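Local structure of Sso-CP2 metallo-carboxypetidase (Sulfolobus solfataricus, 4MMO) at residues A[68-73]-A[110-115]; A[103-108]-A[161-166]; A[397-402]-A[424-429]; A[403-408]-A[417-422]. The protein probably acts as a zinc-dependent M20-family carboxypeptidase, hydrolysing peptide bonds at the carboxy-terminal end of its substrates. All coordinates share one frame; numbering follows the deposited sequence.

Contact 1. Residues A[68-73]-A[110-115]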
loop_
_atom_site.group_PDB
_atom_site.type_symbol
_atom_site.label_atom_id
_atom_site.label_comp_id
_atom_site.label_asym_id
_atom_site.label_seq_id
_atom_site.Cartn_x
_atom_site.Cartn_y
_atom_site.Cartn_z
ATOM N N ILE A 68 -1.458 37.168 -16.411
ATOM C CA ILE A 68 -1.473 35.857 -17.058
ATOM C C ILE A 68 -0.631 34.855 -16.268
ATOM O O ILE A 68 0.552 35.082 -16.035
ATOM C CB ILE A 68 -0.956 35.943 -18.510
ATOM C CG1 ILE A 68 -1.862 36.868 -19.327
ATOM C CG2 ILE A 68 -0.884 34.548 -19.144
ATOM C CD1 ILE A 68 -1.489 36.991 -20.793
ATOM N N TYR A 69 -1.256 33.751 -15.870
ATOM C CA TYR A 69 -0.592 32.700 -15.107
ATOM C C TYR A 69 -0.379 31.451 -15.956
ATOM O O TYR A 69 -1.291 30.981 -16.633
ATOM C CB TYR A 69 -1.413 32.344 -13.858
ATOM C CG TYR A 69 -0.973 31.069 -13.162
ATOM C CD1 TYR A 69 -1.480 29.836 -13.549
ATOM C CD2 TYR A 69 -0.058 31.100 -12.116
ATOM C CE1 TYR A 69 -1.086 28.671 -12.923
ATOM C CE2 TYR A 69 0.343 29.932 -11.478
ATOM C CZ TYR A 69 -0.174 28.722 -11.888
ATOM O OH TYR A 69 0.218 27.555 -11.271
ATOM N N ASN A 70 0.840 30.923 -15.909
ATOM C CA ASN A 70 1.156 29.621 -16.486
ATOM C C ASN A 70 2.226 28.954 -15.626
ATOM O O ASN A 70 2.767 29.581 -14.723
ATOM C CB ASN A 70 1.643 29.764 -17.929
ATOM C CG ASN A 70 0.526 30.123 -18.894
ATOM O OD1 ASN A 70 0.425 31.262 -19.348
ATOM N ND2 ASN A 70 -0.310 29.145 -19.222
ATOM N N HIS A 71 2.524 27.687 -15.886
ATOM C CA HIS A 71 3.594 27.010 -15.154
ATOM C C HIS A 71 4.510 26.253 -16.099
ATOM O O HIS A 71 4.046 25.568 -17.012
ATOM C CB HIS A 71 3.028 26.083 -14.076
ATOM C CG HIS A 71 2.196 24.959 -14.610
ATOM N ND1 HIS A 71 2.741 23.795 -15.092
ATOM C CD2 HIS A 71 0.853 24.832 -14.727
ATOM C CE1 HIS A 71 1.765 22.986 -15.485
ATOM N NE2 HIS A 71 0.615 23.594 -15.274
ATOM N N TYR A 72 5.816 26.397 -15.878
ATOM C CA TYR A 72 6.816 25.796 -16.756
ATOM C C TYR A 72 7.232 24.397 -16.303
ATOM O O TYR A 72 7.915 23.686 -17.036
ATOM C CB TYR A 72 8.043 26.706 -16.891
ATOM C CG TYR A 72 8.785 26.980 -15.600
ATOM C CD1 TYR A 72 9.800 26.132 -15.162
ATOM C CD2 TYR A 72 8.489 28.096 -14.833
ATOM C CE1 TYR A 72 10.484 26.385 -13.986
ATOM C CE2 TYR A 72 9.168 28.360 -13.657
ATOM C CZ TYR A 72 10.163 27.500 -13.237
ATOM O OH TYR A 72 10.838 27.764 -12.067
ATOM N N ASP A 73 6.814 23.997 -15.107
ATOM C CA ASP A 73 7.119 22.658 -14.617
ATOM C C ASP A 73 6.136 21.651 -15.189
ATOM O O ASP A 73 5.001 22.000 -15.509
ATOM C CB ASP A 73 7.097 22.603 -13.084
ATOM C CG ASP A 73 5.722 22.899 -12.502
ATOM O OD1 ASP A 73 5.137 23.935 -12.871
ATOM O OD2 ASP A 73 5.223 22.099 -11.681
ATOM N N MET A 110 3.371 29.003 -24.334
ATOM C CA MET A 110 4.158 29.577 -25.419
ATOM C C MET A 110 3.253 30.224 -26.465
ATOM O O MET A 110 3.607 31.248 -27.053
ATOM C CB MET A 110 5.023 28.494 -26.069
ATOM C CG MET A 110 6.004 29.011 -27.104
ATOM S SD MET A 110 7.253 30.108 -26.415
ATOM C CE MET A 110 8.149 28.990 -25.341
ATOM N N ALA A 111 2.094 29.615 -26.698
ATOM C CA ALA A 111 1.102 30.177 -27.609
ATOM C C ALA A 111 0.755 31.596 -27.178
ATOM O O ALA A 111 0.805 32.527 -27.982
ATOM C CB ALA A 111 -0.148 29.311 -27.641
ATOM N N ARG A 112 0.436 31.757 -25.897
ATOM C CA ARG A 112 0.075 33.059 -25.354
ATOM C C ARG A 112 1.190 34.078 -25.563
ATOM O O ARG A 112 0.925 35.236 -25.888
ATOM C CB ARG A 112 -0.246 32.947 -23.864
ATOM C CG ARG A 112 -1.498 32.150 -23.561
ATOM C CD ARG A 112 -1.730 32.043 -22.068
ATOM N NE ARG A 112 -2.993 31.380 -21.759
ATOM C CZ ARG A 112 -3.426 31.129 -20.528
ATOM N NH1 ARG A 112 -2.696 31.481 -19.479
ATOM N NH2 ARG A 112 -4.588 30.520 -20.346
ATOM N N LEU A 113 2.433 33.640 -25.381
ATOM C CA LEU A 113 3.595 34.513 -25.555
ATOM C C LEU A 113 3.707 35.020 -26.986
ATOM O O LEU A 113 4.002 36.191 -27.218
ATOM C CB LEU A 113 4.887 33.773 -25.192
ATOM C CG LEU A 113 5.516 34.039 -23.826
ATOM C CD1 LEU A 113 6.771 33.189 -23.669
ATOM C CD2 LEU A 113 5.858 35.507 -23.639
ATOM N N PHE A 114 3.486 34.130 -27.947
ATOM C CA PHE A 114 3.600 34.498 -29.345
ATOM C C PHE A 114 2.417 35.362 -29.796
ATOM O O PHE A 114 2.566 36.193 -30.690
ATOM C CB PHE A 114 3.762 33.255 -30.221
ATOM C CG PHE A 114 5.189 32.787 -30.331
ATOM C CD1 PHE A 114 6.085 33.459 -31.146
ATOM C CD2 PHE A 114 5.639 31.696 -29.603
ATOM C CE1 PHE A 114 7.399 33.047 -31.244
ATOM C CE2 PHE A 114 6.954 31.278 -29.698
ATOM C CZ PHE A 114 7.834 31.954 -30.519
ATOM N N ALA A 115 1.258 35.186 -29.167
ATOM C CA ALA A 115 0.118 36.061 -29.432
ATOM C C ALA A 115 0.461 37.488 -29.019
ATOM O O ALA A 115 0.243 38.431 -29.777
ATOM C CB ALA A 115 -1.119 35.580 -28.691
#
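In the zinc-peptidase domain of this M20-family enzyme, the strand that delivers zinc ligand His71 packs against helix 102-121, and Arg112 reaches from that helix to Ile68, Tyr69 and Asn70. The axes of strand 68-71 and helix 110-115 approach to 10.4 Å at 141°, a separation that Arg112 spans with its extended chain, which carries NH1 to the strand. There NH1 donates a weak hydrogen bond to Asn70 OD1, 3.1 Å long and bent to 134° at the hydrogen; the amide and guanidinium planes are turned 59° apart. NH1 has a stronger partner in Met162 O, on the loop after the neighbouring strand 159-161, so the buried guanidinium ties helix, strand and loop together. Asn70 ND2 donates to Asn105 OD1, and the same oxygen accepts from His71 N, linking the backbone of a zinc ligand to the residue after ligand Asp104. The His71 ring is fixed in rotation by ND1, which donates in the ring plane to Asp73 O at 2.9 Å, while NE2 faces the metal. Ile68 CG2 packs obliquely against the guanidinium end, 3.6 Å from Arg112 NH1 and 3.9 Å from Arg112 CD.

Contact 2. Residues A[103-108]-A[161-166]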
loop_
_atom_site.group_PDB
_atom_site.type_symbol
_atom_site.label_atom_id
_atom_site.label_comp_id
_atom_site.label_asym_id
_atom_site.label_seq_id
_atom_site.Cartn_x
_atom_site.Cartn_y
_atom_site.Cartn_z
ATOM N N SER A 103 0.745 19.631 -23.632
ATOM C CA SER A 103 -0.577 20.120 -23.285
ATOM C C SER A 103 -0.550 20.880 -21.959
ATOM O O SER A 103 -1.045 22.005 -21.870
ATOM C CB SER A 103 -1.543 18.940 -23.188
ATOM O OG SER A 103 -2.828 19.367 -22.770
ATOM N N ASP A 104 0.039 20.255 -20.942
ATOM C CA ASP A 104 0.093 20.800 -19.587
ATOM C C ASP A 104 1.554 21.056 -19.216
ATOM O O ASP A 104 2.216 20.132 -18.752
ATOM C CB ASP A 104 -0.527 19.780 -18.616
ATOM C CG ASP A 104 -0.465 20.221 -17.155
ATOM O OD1 ASP A 104 -0.256 21.421 -16.879
ATOM O OD2 ASP A 104 -0.643 19.355 -16.270
ATOM N N ASN A 105 2.078 22.275 -19.388
ATOM C CA ASN A 105 1.333 23.484 -19.752
ATOM C C ASN A 105 2.186 24.383 -20.661
ATOM O O ASN A 105 1.947 25.586 -20.769
ATOM C CB ASN A 105 0.946 24.226 -18.463
ATOM C CG ASN A 105 0.128 25.492 -18.706
ATOM O OD1 ASN A 105 0.451 26.556 -18.171
ATOM N ND2 ASN A 105 -0.929 25.383 -19.510
ATOM N N LYS A 106 3.184 23.798 -21.324
ATOM C CA LYS A 106 4.144 24.589 -22.103
ATOM C C LYS A 106 3.605 25.101 -23.441
ATOM O O LYS A 106 3.908 26.223 -23.843
ATOM C CB LYS A 106 5.421 23.787 -22.360
ATOM C CG LYS A 106 6.222 23.485 -21.106
ATOM C CD LYS A 106 7.534 22.809 -21.457
ATOM C CE LYS A 106 8.384 22.537 -20.217
ATOM N NZ LYS A 106 9.619 21.786 -20.561
ATOM N N GLY A 107 2.848 24.263 -24.143
ATOM C CA GLY A 107 2.267 24.656 -25.415
ATOM C C GLY A 107 1.365 25.871 -25.252
ATOM O O GLY A 107 1.477 26.853 -25.988
ATOM N N THR A 108 0.480 25.808 -24.263
ATOM C CA THR A 108 -0.434 26.912 -23.978
ATOM C C THR A 108 0.342 28.134 -23.503
ATOM O O THR A 108 -0.007 29.266 -23.832
ATOM C CB THR A 108 -1.467 26.515 -22.909
ATOM O OG1 THR A 108 -2.173 25.347 -23.341
ATOM C CG2 THR A 108 -2.465 27.648 -22.656
ATOM N N ILE A 161 -6.082 35.399 -16.052
ATOM C CA ILE A 161 -6.353 34.130 -16.714
ATOM C C ILE A 161 -5.390 33.063 -16.193
ATOM O O ILE A 161 -4.182 33.285 -16.095
ATOM C CB ILE A 161 -6.314 34.241 -18.261
ATOM C CG1 ILE A 161 -4.933 34.667 -18.762
ATOM C CG2 ILE A 161 -7.391 35.232 -18.743
ATOM C CD1 ILE A 161 -4.761 34.492 -20.260
ATOM N N MET A 162 -5.946 31.912 -15.831
ATOM C CA MET A 162 -5.160 30.831 -15.256
ATOM C C MET A 162 -4.469 30.041 -16.366
ATOM O O MET A 162 -4.376 30.522 -17.497
ATOM C CB MET A 162 -6.050 29.944 -14.389
ATOM C CG MET A 162 -6.668 30.671 -13.207
ATOM S SD MET A 162 -5.456 31.500 -12.151
ATOM C CE MET A 162 -4.501 30.086 -11.584
ATOM N N GLU A 163 -3.978 28.843 -16.049
ATOM C CA GLU A 163 -3.085 28.123 -16.957
ATOM C C GLU A 163 -3.761 27.808 -18.295
ATOM O O GLU A 163 -3.092 27.678 -19.323
ATOM C CB GLU A 163 -2.507 26.854 -16.291
ATOM C CG GLU A 163 -3.356 25.588 -16.368
ATOM C CD GLU A 163 -2.596 24.336 -15.907
ATOM O OE1 GLU A 163 -2.378 23.425 -16.730
ATOM O OE2 GLU A 163 -2.198 24.248 -14.729
ATOM N N GLY A 164 -5.085 27.705 -18.278
ATOM C CA GLY A 164 -5.851 27.475 -19.491
ATOM C C GLY A 164 -6.562 26.137 -19.505
ATOM O O GLY A 164 -6.514 25.383 -18.531
ATOM N N ALA A 165 -7.220 25.841 -20.622
ATOM C CA ALA A 165 -8.020 24.630 -20.746
ATOM C C ALA A 165 -8.041 24.176 -22.195
ATOM O O ALA A 165 -8.189 24.990 -23.105
ATOM C CB ALA A 165 -9.438 24.887 -20.251
ATOM N N GLY A 166 -7.899 22.873 -22.405
ATOM C CA GLY A 166 -7.855 22.315 -23.744
ATOM C C GLY A 166 -9.230 22.071 -24.338
ATOM O O GLY A 166 -10.253 22.422 -23.745
HETATM O O HOH W 1 -2.951 22.746 -19.108
#
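Asp104 OD1 and Glu163 OE1 lie 2.9 Å apart in the zinc site of the M20 peptidase fold, where both carboxylates bind the metal together with His71. The separation reflects the shared zinc ion, which would offset the repulsion expected between two carboxylates. Water 1 donates to Glu163 OE1 and is held more weakly by Ser103 O and Asn105 ND2.

One step outward, Asn105 follows a cis peptide bond after Asp104 and points its amide at the base of Glu163. With CG opposite the backbone N (chi1 -178°), the amide spans the gap to the loop, and ND2 donates to Glu163 O at 3.2 Å with an N-H...O angle of 156°. The donor sits above the carbonyl plane, 50° out of it. Asn105 OD1 rests 3.5 Å from Glu163 CB and is held by the strand of His71, so this one amide bridges the surroundings of all three zinc ligands.

Farther along the helix, Thr108 sends OG1 to Ala401 N. Its methyl turns to the loop, where Gly164 has positive phi and no side chain, and Thr108 CG2 lies 3.4 Å from Glu163 O.

Contact 3. Residues A[397-402]-A[424-429]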
loop_
_atom_site.group_PDB
_atom_site.type_symbol
_atom_site.label_atom_id
_atom_site.label_comp_id
_atom_site.label_asym_id
_atom_site.label_seq_id
_atom_site.Cartn_x
_atom_site.Cartn_y
_atom_site.Cartn_z
ATOM N N SER A 397 -10.219 30.309 -16.559
ATOM C CA SER A 397 -9.223 29.413 -17.124
ATOM C C SER A 397 -9.668 28.991 -18.514
ATOM O O SER A 397 -10.606 28.207 -18.672
ATOM C CB SER A 397 -9.019 28.188 -16.239
ATOM O OG SER A 397 -7.918 27.423 -16.702
ATOM N N ALA A 398 -8.986 29.524 -19.521
ATOM C CA ALA A 398 -9.333 29.260 -20.905
ATOM C C ALA A 398 -8.139 29.541 -21.799
ATOM O O ALA A 398 -7.206 30.224 -21.383
ATOM C CB ALA A 398 -10.482 30.129 -21.311
ATOM N N ILE A 399 -8.236 29.068 -23.040
ATOM C CA ILE A 399 -7.135 28.993 -24.005
ATOM C C ILE A 399 -6.327 27.738 -23.715
ATOM O O ILE A 399 -5.889 27.522 -22.587
ATOM C CB ILE A 399 -6.205 30.228 -24.013
ATOM C CG1 ILE A 399 -7.020 31.514 -24.196
ATOM C CG2 ILE A 399 -5.171 30.092 -25.125
ATOM C CD1 ILE A 399 -6.227 32.787 -23.976
ATOM N N GLY A 400 -6.144 26.908 -24.735
ATOM C CA GLY A 400 -5.415 25.664 -24.575
ATOM C C GLY A 400 -4.863 25.124 -25.876
ATOM O O GLY A 400 -5.579 25.004 -26.873
ATOM N N ALA A 401 -3.574 24.797 -25.862
ATOM C CA ALA A 401 -2.919 24.215 -27.023
ATOM C C ALA A 401 -3.284 22.740 -27.149
ATOM O O ALA A 401 -3.161 22.150 -28.223
ATOM C CB ALA A 401 -1.423 24.376 -26.902
ATOM N N GLY A 402 -3.739 22.153 -26.046
ATOM C CA GLY A 402 -4.024 20.731 -25.999
ATOM C C GLY A 402 -5.484 20.385 -26.200
ATOM O O GLY A 402 -6.300 21.237 -26.556
ATOM N N ILE A 424 -2.655 30.222 -30.230
ATOM C CA ILE A 424 -2.064 31.541 -30.437
ATOM C C ILE A 424 -3.152 32.490 -30.935
ATOM O O ILE A 424 -3.290 33.617 -30.462
ATOM C CB ILE A 424 -0.922 31.489 -31.481
ATOM C CG1 ILE A 424 0.241 30.642 -30.957
ATOM C CG2 ILE A 424 -0.424 32.898 -31.820
ATOM C CD1 ILE A 424 1.284 30.293 -32.005
ATOM N N LYS A 425 -3.929 31.994 -31.888
ATOM C CA LYS A 425 -4.983 32.755 -32.540
ATOM C C LYS A 425 -6.082 33.139 -31.547
ATOM O O LYS A 425 -6.525 34.288 -31.512
ATOM C CB LYS A 425 -5.537 31.900 -33.672
ATOM C CG LYS A 425 -6.466 32.573 -34.638
ATOM C CD LYS A 425 -6.706 31.611 -35.785
ATOM C CE LYS A 425 -7.788 32.067 -36.734
ATOM N NZ LYS A 425 -8.010 31.024 -37.775
ATOM N N HIS A 426 -6.508 32.172 -30.739
ATOM C CA HIS A 426 -7.483 32.407 -29.679
ATOM C C HIS A 426 -7.008 33.497 -28.725
ATOM O O HIS A 426 -7.793 34.342 -28.296
ATOM C CB HIS A 426 -7.744 31.110 -28.909
ATOM C CG HIS A 426 -8.837 31.210 -27.894
ATOM N ND1 HIS A 426 -9.164 30.168 -27.049
ATOM C CD2 HIS A 426 -9.691 32.217 -27.585
ATOM C CE1 HIS A 426 -10.161 30.530 -26.266
ATOM N NE2 HIS A 426 -10.499 31.773 -26.570
ATOM N N THR A 427 -5.721 33.485 -28.399
ATOM C CA THR A 427 -5.181 34.453 -27.454
ATOM C C THR A 427 -5.187 35.851 -28.057
ATOM O O THR A 427 -5.512 36.827 -27.382
ATOM C CB THR A 427 -3.736 34.109 -27.044
ATOM O OG1 THR A 427 -3.680 32.773 -26.523
ATOM C CG2 THR A 427 -3.231 35.098 -25.996
ATOM N N GLU A 428 -4.796 35.935 -29.326
ATOM C CA GLU A 428 -4.784 37.198 -30.057
ATOM C C GLU A 428 -6.167 37.838 -30.052
ATOM O O GLU A 428 -6.322 38.990 -29.650
ATOM C CB GLU A 428 -4.309 36.977 -31.496
ATOM C CG GLU A 428 -2.796 36.894 -31.632
ATOM C CD GLU A 428 -2.338 36.427 -33.006
ATOM O OE1 GLU A 428 -3.160 35.877 -33.770
ATOM O OE2 GLU A 428 -1.146 36.602 -33.319
ATOM N N GLU A 429 -7.171 37.082 -30.484
ATOM C CA GLU A 429 -8.544 37.575 -30.497
ATOM C C GLU A 429 -9.006 37.938 -29.093
ATOM O O GLU A 429 -9.714 38.928 -28.908
ATOM C CB GLU A 429 -9.490 36.541 -31.107
ATOM C CG GLU A 429 -9.550 36.575 -32.627
ATOM C CD GLU A 429 -10.074 37.897 -33.161
ATOM O OE1 GLU A 429 -9.767 38.229 -34.325
ATOM O OE2 GLU A 429 -10.791 38.605 -32.418
HETATM O O HOH W 2 -8.023 27.524 -26.956
#
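Ile399 lays its CG1 over one face of the His426 imidazole, a CH-pi contact in which CG1 stands 3.9 Å from the ring centroid and 15° off the ring normal. The nearest ring atom to Ile399 CG1 is His426 ND1, at 3.8 Å, so the methylene covers the ring somewhat toward its rim. With CG opposite its own backbone N (chi1 -174°), His426 extends from the helix toward the loop and presents this face to the isoleucine.

Ile399 also meets Thr427, the next residue on the helix, through the CG2 branch and through CD1 at the end of the CG1 branch. Ile399 CG2 lies 3.4 Å from Thr427 OG1, and Ile399 CD1 is 3.6 Å from the same oxygen, the two side chains crossing at about a right angle. These are packing contacts: OG1 has its polar partner one turn back, at Ala423 O. A branched side chain thus straddles two consecutive helix residues, with CG1 on the ring and its two methyls against the threonine.

Polar linkage between loop and helix runs through water 2. It accepts from Gly400 N at 3.0 Å and lies in the imidazole plane 2.9 Å from His426 ND1, joining the loop backbone to the ring edge while Ile399 occupies a face.

The contact seats the loop that leaves edge strand 395-396 against C-terminal helix 417-433. Met359 of helix 354-367 touches Ile399 and, through its carbonyl, accepts a weak bond from His426 NE2; on the helix 102-121 side, Thr427 packs on Arg112 and Ala115, while Ile399 pairs through its backbone with Ala165.

Contact 4. Residues A[403-408]-A[417-422]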
loop_
_atom_site.group_PDB
_atom_site.type_symbol
_atom_site.label_atom_id
_atom_site.label_comp_id
_atom_site.label_asym_id
_atom_site.label_seq_id
_atom_site.Cartn_x
_atom_site.Cartn_y
_atom_site.Cartn_z
ATOM N N GLY A 403 -5.806 19.117 -25.967
ATOM C CA GLY A 403 -7.156 18.619 -26.139
ATOM C C GLY A 403 -7.388 17.333 -25.370
ATOM O O GLY A 403 -6.624 16.988 -24.466
ATOM N N TYR A 404 -8.449 16.623 -25.738
ATOM C CA TYR A 404 -8.820 15.369 -25.091
ATOM C C TYR A 404 -7.853 14.256 -25.481
ATOM O O TYR A 404 -7.617 13.324 -24.714
ATOM C CB TYR A 404 -10.242 14.988 -25.506
ATOM C CG TYR A 404 -10.844 13.842 -24.725
ATOM C CD1 TYR A 404 -11.074 13.953 -23.360
ATOM C CD2 TYR A 404 -11.205 12.658 -25.357
ATOM C CE1 TYR A 404 -11.635 12.911 -22.644
ATOM C CE2 TYR A 404 -11.767 11.612 -24.649
ATOM C CZ TYR A 404 -11.981 11.744 -23.293
ATOM O OH TYR A 404 -12.540 10.706 -22.584
ATOM N N TYR A 405 -7.305 14.370 -26.686
ATOM C CA TYR A 405 -6.373 13.392 -27.241
ATOM C C TYR A 405 -4.991 13.478 -26.601
ATOM O O TYR A 405 -4.145 12.614 -26.826
ATOM C CB TYR A 405 -6.217 13.649 -28.743
ATOM C CG TYR A 405 -5.676 15.034 -29.046
ATOM C CD1 TYR A 405 -4.308 15.273 -29.093
ATOM C CD2 TYR A 405 -6.535 16.105 -29.266
ATOM C CE1 TYR A 405 -3.812 16.534 -29.354
ATOM C CE2 TYR A 405 -6.045 17.373 -29.529
ATOM C CZ TYR A 405 -4.683 17.583 -29.571
ATOM O OH TYR A 405 -4.188 18.843 -29.835
ATOM N N SER A 406 -4.766 14.524 -25.812
ATOM C CA SER A 406 -3.412 14.936 -25.447
ATOM C C SER A 406 -2.668 14.036 -24.455
ATOM O O SER A 406 -1.449 14.128 -24.354
ATOM C CB SER A 406 -3.434 16.367 -24.908
ATOM O OG SER A 406 -3.603 17.302 -25.960
ATOM N N ASN A 407 -3.385 13.187 -23.728
ATOM C CA ASN A 407 -2.759 12.301 -22.745
ATOM C C ASN A 407 -1.889 13.056 -21.733
ATOM O O ASN A 407 -0.764 12.648 -21.435
ATOM C CB ASN A 407 -1.930 11.215 -23.445
ATOM C CG ASN A 407 -2.788 10.121 -24.057
ATOM O OD1 ASN A 407 -3.820 9.741 -23.503
ATOM N ND2 ASN A 407 -2.361 9.607 -25.204
ATOM N N ALA A 408 -2.410 14.161 -21.212
ATOM C CA ALA A 408 -1.731 14.881 -20.142
ATOM C C ALA A 408 -1.778 14.043 -18.866
ATOM O O ALA A 408 -2.777 13.378 -18.588
ATOM C CB ALA A 408 -2.380 16.236 -19.915
ATOM N N ILE A 417 -0.297 20.125 -33.880
ATOM C CA ILE A 417 0.365 21.360 -34.270
ATOM C C ILE A 417 -0.670 22.417 -34.661
ATOM O O ILE A 417 -0.492 23.600 -34.376
ATOM C CB ILE A 417 1.378 21.111 -35.416
ATOM C CG1 ILE A 417 2.567 20.304 -34.876
ATOM C CG2 ILE A 417 1.854 22.431 -36.028
ATOM C CD1 ILE A 417 3.657 19.997 -35.888
ATOM N N ASP A 418 -1.757 21.986 -35.292
ATOM C CA ASP A 418 -2.816 22.905 -35.699
ATOM C C ASP A 418 -3.530 23.503 -34.486
ATOM O O ASP A 418 -3.989 24.647 -34.529
ATOM C CB ASP A 418 -3.831 22.198 -36.605
ATOM C CG ASP A 418 -3.256 21.837 -37.967
ATOM O OD1 ASP A 418 -2.207 22.399 -38.350
ATOM O OD2 ASP A 418 -3.862 20.992 -38.660
ATOM N N ASP A 419 -3.619 22.735 -33.403
ATOM C CA ASP A 419 -4.238 23.233 -32.179
ATOM C C ASP A 419 -3.340 24.261 -31.501
ATOM O O ASP A 419 -3.824 25.156 -30.810
ATOM C CB ASP A 419 -4.557 22.086 -31.219
ATOM C CG ASP A 419 -5.693 21.213 -31.711
ATOM O OD1 ASP A 419 -6.383 21.616 -32.671
ATOM O OD2 ASP A 419 -5.906 20.129 -31.135
ATOM N N TYR A 420 -2.031 24.132 -31.704
ATOM C CA TYR A 420 -1.084 25.092 -31.154
ATOM C C TYR A 420 -1.272 26.441 -31.835
ATOM O O TYR A 420 -1.249 27.486 -31.186
ATOM C CB TYR A 420 0.356 24.604 -31.340
ATOM C CG TYR A 420 1.405 25.626 -30.971
ATOM C CD1 TYR A 420 1.426 26.203 -29.705
ATOM C CD2 TYR A 420 2.380 26.010 -31.881
ATOM C CE1 TYR A 420 2.387 27.139 -29.361
ATOM C CE2 TYR A 420 3.346 26.944 -31.544
ATOM C CZ TYR A 420 3.347 27.502 -30.282
ATOM O OH TYR A 420 4.306 28.429 -29.941
ATOM N N TYR A 421 -1.465 26.407 -33.149
ATOM C CA TYR A 421 -1.662 27.629 -33.921
ATOM C C TYR A 421 -3.014 28.271 -33.629
ATOM O O TYR A 421 -3.123 29.495 -33.598
ATOM C CB TYR A 421 -1.509 27.353 -35.420
ATOM C CG TYR A 421 -0.081 27.073 -35.828
ATOM C CD1 TYR A 421 0.918 28.011 -35.606
ATOM C CD2 TYR A 421 0.269 25.877 -36.435
ATOM C CE1 TYR A 421 2.223 27.765 -35.970
ATOM C CE2 TYR A 421 1.576 25.620 -36.805
ATOM C CZ TYR A 421 2.548 26.568 -36.569
ATOM O OH TYR A 421 3.852 26.322 -36.936
ATOM N N LYS A 422 -4.041 27.457 -33.402
ATOM C CA LYS A 422 -5.348 28.004 -33.040
ATOM C C LYS A 422 -5.290 28.653 -31.663
ATOM O O LYS A 422 -6.012 29.612 -31.395
ATOM C CB LYS A 422 -6.436 26.928 -33.048
ATOM C CG LYS A 422 -6.910 26.507 -34.428
ATOM C CD LYS A 422 -8.268 25.832 -34.333
ATOM C CE LYS A 422 -8.606 25.037 -35.580
ATOM N NZ LYS A 422 -9.626 23.990 -35.289
#
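The backbone of 403-408 turns through helical phi/psi values at 404-406 without regular helical bonding, whereas 417-422 is the first part of the helix that runs on to 433. Within the turn, Gly403 N donates to Ser406 OG at 2.9 Å, and Ser406 N returns a weak bond to Gly403 O. In the helix, Lys422 N bonds Asp418 O at 3.0 Å, a regular backbone link.

A single side-chain pair joins the two segments. Tyr405 and Asp419 approach from opposite directions, and Tyr405 OH donates to Asp419 OD2 across a short 2.5 Å. The phenol reaches the anti side of the carboxylate, 19° out of its plane, with ring and carboxylate planes 44° apart. Asp419 OD2 sits at the ring edge, near its plane, 3.2 Å from Tyr405 CE2. The phenol oxygen has a second bond, accepting from Lys416 N just before the helix, which fixes its position and may strengthen it as a donor. Chi1 of Tyr405 is 60°, placing the ring between its own N and carbonyl carbon; it passes close to Gly403, where a CB would collide with Tyr405 CE2, and Ser406 OG lies 3.5 Å above one face of the Tyr405 ring.

This partly buried bridge closes the loop leading to strand 414-416 back on the start of helix 417-433. Ser406 OG bonds Asn414 O and the Ser406 side chain touches Ser103 of helix 102-121, while Tyr420, one residue beyond Asp419, touches both helix 102-121 and helix 3-12.

Overall arrangement
Contacts 1 and 2 form the buried polar core around the zinc site: both use helix 102-121, their centres are about 7 Å apart, and side-chain amides, a guanidinium and metal-bound carboxylates dominate. Contact 3 is equally buried but mainly nonpolar, about 10 Å between centres from contact 1 and about 8 Å from contact 2; Arg112 NH2 to Ala398 O, a weak bond, and Thr108 OG1 to Ala401 N tie it to them. Contact 4 is only partly buried and depends on one short phenol-carboxylate hydrogen bond. It shares helix 417-433 with contact 3, and its loop segment continues directly from 397-402. Across the set, the chemistry passes from metal coordination to packing, then to a single bridge at a less buried position.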